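Local structure of intracellular protein transport protein USO1 (Saccharomyces cerevisiae S288c, 6LSU) at residues 402-414 against 423-435. The protein tethers membranes in transport from the endoplasmic reticulum to the Golgi complex, working as a homodimer whose globular heads surmount a long coiled-coil tail. Residues are numbered along the deposited sequence; the frame is centred on the assembly and turned at random.
Sequences IPVVSILINWMLY and TRVACSRLLKAYF
Arg424 reaches the C-terminal end of helix 404-414 because its chain, extended through chi2, bends at chi3 (75°) and turns the guanidinium back onto the carbonyl of Met412. In Met412, CG opposite the amide nitrogen (chi1 -165°) and an extended chi2 lay SD against Ser428 CB at 3.7 Å, and the bend at chi3 takes CE to Leu431 CD1. Arg424 grips Met412 O side-on: NE and NH2 each donate to that one oxygen at 2.8 Å, and the oxygen lies close to the guanidinium plane. NH2 meets it only slightly tilted from the carbonyl plane, whereas NE comes from above that plane. Arg424 CG lies 3.6 Å from Trp411 O. Arginine probably suits this site because its charge lies beside carbonyls at a helix end; an alanine here would probably leave Met412 O without both donors and open a gap beside the Trp411 carbonyl. Beyond this polar end the contact is largely apolar, with flexible Met412 a knob among Arg424, Cys427, Ser428 and Leu431. Branched Leu431 answers as a knob among Val405, Leu408, Ile409 and Met412. Small Cys427 probably helps the helices approach, its SG 3.8 Å from both Leu408 CD2 and Trp411 CB. At the far end, Val405 CG2 makes a CH-pi contact over one face of the Tyr434 ring. The two helices, their axes 8.2 Å apart at closest approach and their directions 140° apart, make a roughly antiparallel pair within ARM repeat 7 of the globular head. Phe376 of helix 370-376 packs on Val405, Leu408 and Leu430, Phe519 of helix 514-528 touches Met412 and Arg424, and strand 399-403, paired with strand 380-384, leads into helix 404-414.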
# COMPACT_ATOMS: atom_id res chain seq x y z
N ILE A 402 -23.47 14.55 4.03
CA ILE A 402 -23.75 13.10 3.84
C ILE A 402 -22.86 12.32 4.78
O ILE A 402 -21.69 12.63 4.94
CB ILE A 402 -23.57 12.68 2.37
CG1 ILE A 402 -24.51 13.49 1.45
CG2 ILE A 402 -23.80 11.20 2.22
CD1 ILE A 402 -23.90 14.75 0.91
N PRO A 403 -23.41 11.29 5.44
CA PRO A 403 -22.62 10.37 6.24
C PRO A 403 -21.58 9.64 5.39
O PRO A 403 -21.89 9.18 4.32
CB PRO A 403 -23.61 9.38 6.82
CG PRO A 403 -24.92 10.05 6.67
CD PRO A 403 -24.83 10.93 5.44
N VAL A 404 -20.34 9.59 5.91
CA VAL A 404 -19.18 8.91 5.26
C VAL A 404 -19.57 7.46 4.95
O VAL A 404 -19.38 6.99 3.85
CB VAL A 404 -17.94 9.11 6.15
CG1 VAL A 404 -17.11 7.86 6.37
CG2 VAL A 404 -17.10 10.22 5.57
N VAL A 405 -20.28 6.78 5.82
CA VAL A 405 -20.56 5.34 5.56
C VAL A 405 -21.42 5.22 4.29
O VAL A 405 -21.15 4.34 3.48
CB VAL A 405 -21.18 4.66 6.77
CG1 VAL A 405 -21.62 3.25 6.45
CG2 VAL A 405 -20.20 4.67 7.91
N SER A 406 -22.46 6.05 4.15
CA SER A 406 -23.28 6.16 2.92
C SER A 406 -22.40 6.36 1.67
O SER A 406 -22.54 5.55 0.72
CB SER A 406 -24.32 7.27 3.09
OG SER A 406 -25.26 6.87 4.07
N ILE A 407 -21.48 7.33 1.65
CA ILE A 407 -20.58 7.56 0.47
C ILE A 407 -19.78 6.29 0.16
O ILE A 407 -19.57 5.99 -0.94
CB ILE A 407 -19.64 8.75 0.66
CG1 ILE A 407 -20.41 10.01 1.05
CG2 ILE A 407 -18.81 9.00 -0.61
CD1 ILE A 407 -19.54 11.19 1.09
N LEU A 408 -19.30 5.59 1.16
CA LEU A 408 -18.50 4.38 0.92
C LEU A 408 -19.36 3.38 0.14
O LEU A 408 -18.92 2.87 -0.86
CB LEU A 408 -18.01 3.80 2.25
CG LEU A 408 -16.92 4.62 2.92
CD1 LEU A 408 -16.52 3.97 4.23
CD2 LEU A 408 -15.67 4.75 2.06
N ILE A 409 -20.55 3.13 0.63
CA ILE A 409 -21.48 2.11 0.07
C ILE A 409 -21.86 2.54 -1.33
O ILE A 409 -21.84 1.73 -2.24
CB ILE A 409 -22.69 1.94 0.98
CG1 ILE A 409 -22.23 1.29 2.30
CG2 ILE A 409 -23.73 1.10 0.26
CD1 ILE A 409 -23.31 1.19 3.36
N ASN A 410 -22.06 3.83 -1.50
CA ASN A 410 -22.44 4.36 -2.81
C ASN A 410 -21.27 4.15 -3.77
O ASN A 410 -21.49 3.73 -4.91
CB ASN A 410 -22.84 5.81 -2.64
CG ASN A 410 -23.11 6.39 -3.99
OD1 ASN A 410 -22.19 6.90 -4.62
ND2 ASN A 410 -24.32 6.16 -4.43
N TRP A 411 -20.06 4.49 -3.35
CA TRP A 411 -18.89 4.46 -4.25
C TRP A 411 -18.59 3.02 -4.58
O TRP A 411 -18.45 2.72 -5.80
CB TRP A 411 -17.67 5.12 -3.62
CG TRP A 411 -17.67 6.60 -3.80
CD1 TRP A 411 -18.74 7.39 -4.07
CD2 TRP A 411 -16.55 7.47 -3.69
NE1 TRP A 411 -18.36 8.70 -4.14
CE2 TRP A 411 -17.01 8.77 -3.94
CE3 TRP A 411 -15.19 7.27 -3.43
CZ2 TRP A 411 -16.18 9.87 -3.89
CZ3 TRP A 411 -14.36 8.36 -3.41
CH2 TRP A 411 -14.85 9.64 -3.64
N MET A 412 -18.60 2.18 -3.54
CA MET A 412 -18.37 0.73 -3.67
C MET A 412 -19.30 0.17 -4.77
O MET A 412 -18.78 -0.64 -5.62
CB MET A 412 -18.62 -0.00 -2.35
CG MET A 412 -18.05 -1.37 -2.41
SD MET A 412 -18.32 -2.32 -0.93
CE MET A 412 -20.05 -1.99 -0.72
N LEU A 413 -20.60 0.51 -4.73
CA LEU A 413 -21.67 -0.18 -5.52
C LEU A 413 -21.81 0.45 -6.90
O LEU A 413 -21.75 -0.33 -7.87
CB LEU A 413 -23.03 -0.07 -4.81
CG LEU A 413 -23.16 -0.81 -3.49
CD1 LEU A 413 -24.53 -0.63 -2.89
CD2 LEU A 413 -22.85 -2.28 -3.68
N TYR A 414 -22.00 1.79 -6.97
CA TYR A 414 -22.46 2.50 -8.18
C TYR A 414 -21.39 3.40 -8.79
O TYR A 414 -21.76 4.21 -9.70
CB TYR A 414 -23.71 3.34 -7.89
CG TYR A 414 -24.83 2.59 -7.22
CD1 TYR A 414 -25.65 1.71 -7.91
CD2 TYR A 414 -25.04 2.76 -5.85
CE1 TYR A 414 -26.65 0.99 -7.25
CE2 TYR A 414 -26.03 2.05 -5.19
CZ TYR A 414 -26.83 1.15 -5.89
OH TYR A 414 -27.77 0.44 -5.21
N THR A 423 -10.21 2.14 -5.95
CA THR A 423 -11.02 2.97 -5.02
C THR A 423 -12.16 2.11 -4.48
O THR A 423 -12.30 1.96 -3.27
CB THR A 423 -11.50 4.26 -5.68
OG1 THR A 423 -10.44 5.19 -5.86
CG2 THR A 423 -12.57 5.00 -4.91
N ARG A 424 -12.94 1.51 -5.36
CA ARG A 424 -14.07 0.62 -4.97
C ARG A 424 -13.61 -0.48 -4.03
O ARG A 424 -14.33 -0.84 -3.08
CB ARG A 424 -14.74 0.05 -6.22
CG ARG A 424 -15.44 1.14 -7.03
CD ARG A 424 -16.04 0.62 -8.30
NE ARG A 424 -17.24 -0.11 -7.94
CZ ARG A 424 -17.87 -1.00 -8.71
NH1 ARG A 424 -17.43 -1.28 -9.92
NH2 ARG A 424 -18.97 -1.57 -8.27
N VAL A 425 -12.45 -1.07 -4.20
CA VAL A 425 -12.12 -2.17 -3.24
C VAL A 425 -11.58 -1.56 -1.94
O VAL A 425 -11.95 -2.03 -0.89
CB VAL A 425 -11.23 -3.27 -3.83
CG1 VAL A 425 -10.94 -3.03 -5.29
CG2 VAL A 425 -10.00 -3.58 -3.03
N ALA A 426 -10.89 -0.43 -2.01
CA ALA A 426 -10.47 0.35 -0.83
C ALA A 426 -11.72 0.71 0.01
O ALA A 426 -11.67 0.56 1.29
CB ALA A 426 -9.71 1.57 -1.31
N CYS A 427 -12.80 1.18 -0.67
CA CYS A 427 -14.09 1.47 0.02
C CYS A 427 -14.55 0.22 0.79
O CYS A 427 -14.92 0.29 1.96
CB CYS A 427 -15.14 1.92 -0.98
SG CYS A 427 -14.90 3.66 -1.47
N SER A 428 -14.47 -0.93 0.15
CA SER A 428 -14.90 -2.22 0.73
C SER A 428 -14.02 -2.52 1.96
O SER A 428 -14.53 -2.89 2.95
CB SER A 428 -14.82 -3.32 -0.31
OG SER A 428 -14.82 -4.61 0.27
N ARG A 429 -12.73 -2.34 1.86
CA ARG A 429 -11.77 -2.61 2.96
C ARG A 429 -11.99 -1.63 4.13
O ARG A 429 -11.88 -2.09 5.28
CB ARG A 429 -10.35 -2.54 2.41
CG ARG A 429 -10.08 -3.60 1.36
CD ARG A 429 -9.49 -4.88 1.90
NE ARG A 429 -8.19 -4.48 2.39
CZ ARG A 429 -7.05 -4.54 1.72
NH1 ARG A 429 -7.00 -5.09 0.51
NH2 ARG A 429 -5.94 -4.09 2.28
N LEU A 430 -12.35 -0.37 3.86
CA LEU A 430 -12.57 0.64 4.92
C LEU A 430 -13.84 0.28 5.68
O LEU A 430 -13.78 0.23 6.92
CB LEU A 430 -12.65 2.05 4.32
CG LEU A 430 -12.99 3.16 5.29
CD1 LEU A 430 -12.17 3.10 6.56
CD2 LEU A 430 -12.83 4.51 4.63
N LEU A 431 -14.91 -0.05 4.94
CA LEU A 431 -16.18 -0.54 5.52
C LEU A 431 -15.89 -1.74 6.40
O LEU A 431 -16.57 -1.90 7.48
CB LEU A 431 -17.16 -0.92 4.39
CG LEU A 431 -17.99 0.24 3.86
CD1 LEU A 431 -18.63 -0.13 2.55
CD2 LEU A 431 -19.06 0.66 4.86
N LYS A 432 -15.04 -2.66 5.95
CA LYS A 432 -14.80 -3.88 6.78
C LYS A 432 -14.01 -3.47 8.03
O LYS A 432 -14.17 -4.11 9.04
CB LYS A 432 -14.11 -4.94 5.94
CG LYS A 432 -14.97 -5.50 4.81
CD LYS A 432 -14.26 -6.67 4.19
CE LYS A 432 -14.74 -7.02 2.81
NZ LYS A 432 -13.93 -8.14 2.32
N ALA A 433 -13.16 -2.44 7.94
CA ALA A 433 -12.33 -1.95 9.05
C ALA A 433 -13.29 -1.31 10.07
O ALA A 433 -13.25 -1.56 11.33
CB ALA A 433 -11.31 -0.97 8.54
N TYR A 434 -14.26 -0.59 9.54
CA TYR A 434 -15.30 0.03 10.36
C TYR A 434 -16.13 -0.97 11.15
O TYR A 434 -16.49 -0.76 12.35
CB TYR A 434 -16.16 0.84 9.43
CG TYR A 434 -17.43 1.34 10.02
CD1 TYR A 434 -17.41 2.35 10.96
CD2 TYR A 434 -18.65 0.93 9.53
CE1 TYR A 434 -18.58 2.91 11.43
CE2 TYR A 434 -19.84 1.49 9.97
CZ TYR A 434 -19.80 2.48 10.94
OH TYR A 434 -20.93 3.03 11.44
N PHE A 435 -16.49 -2.09 10.55
CA PHE A 435 -17.38 -3.05 11.23
C PHE A 435 -16.53 -4.03 11.98
O PHE A 435 -17.11 -4.73 12.86
CB PHE A 435 -18.24 -3.85 10.24
CG PHE A 435 -19.33 -3.05 9.60
CD1 PHE A 435 -20.30 -2.43 10.35
CD2 PHE A 435 -19.40 -2.94 8.22
CE1 PHE A 435 -21.29 -1.65 9.75
CE2 PHE A 435 -20.38 -2.15 7.61
CZ PHE A 435 -21.31 -1.51 8.38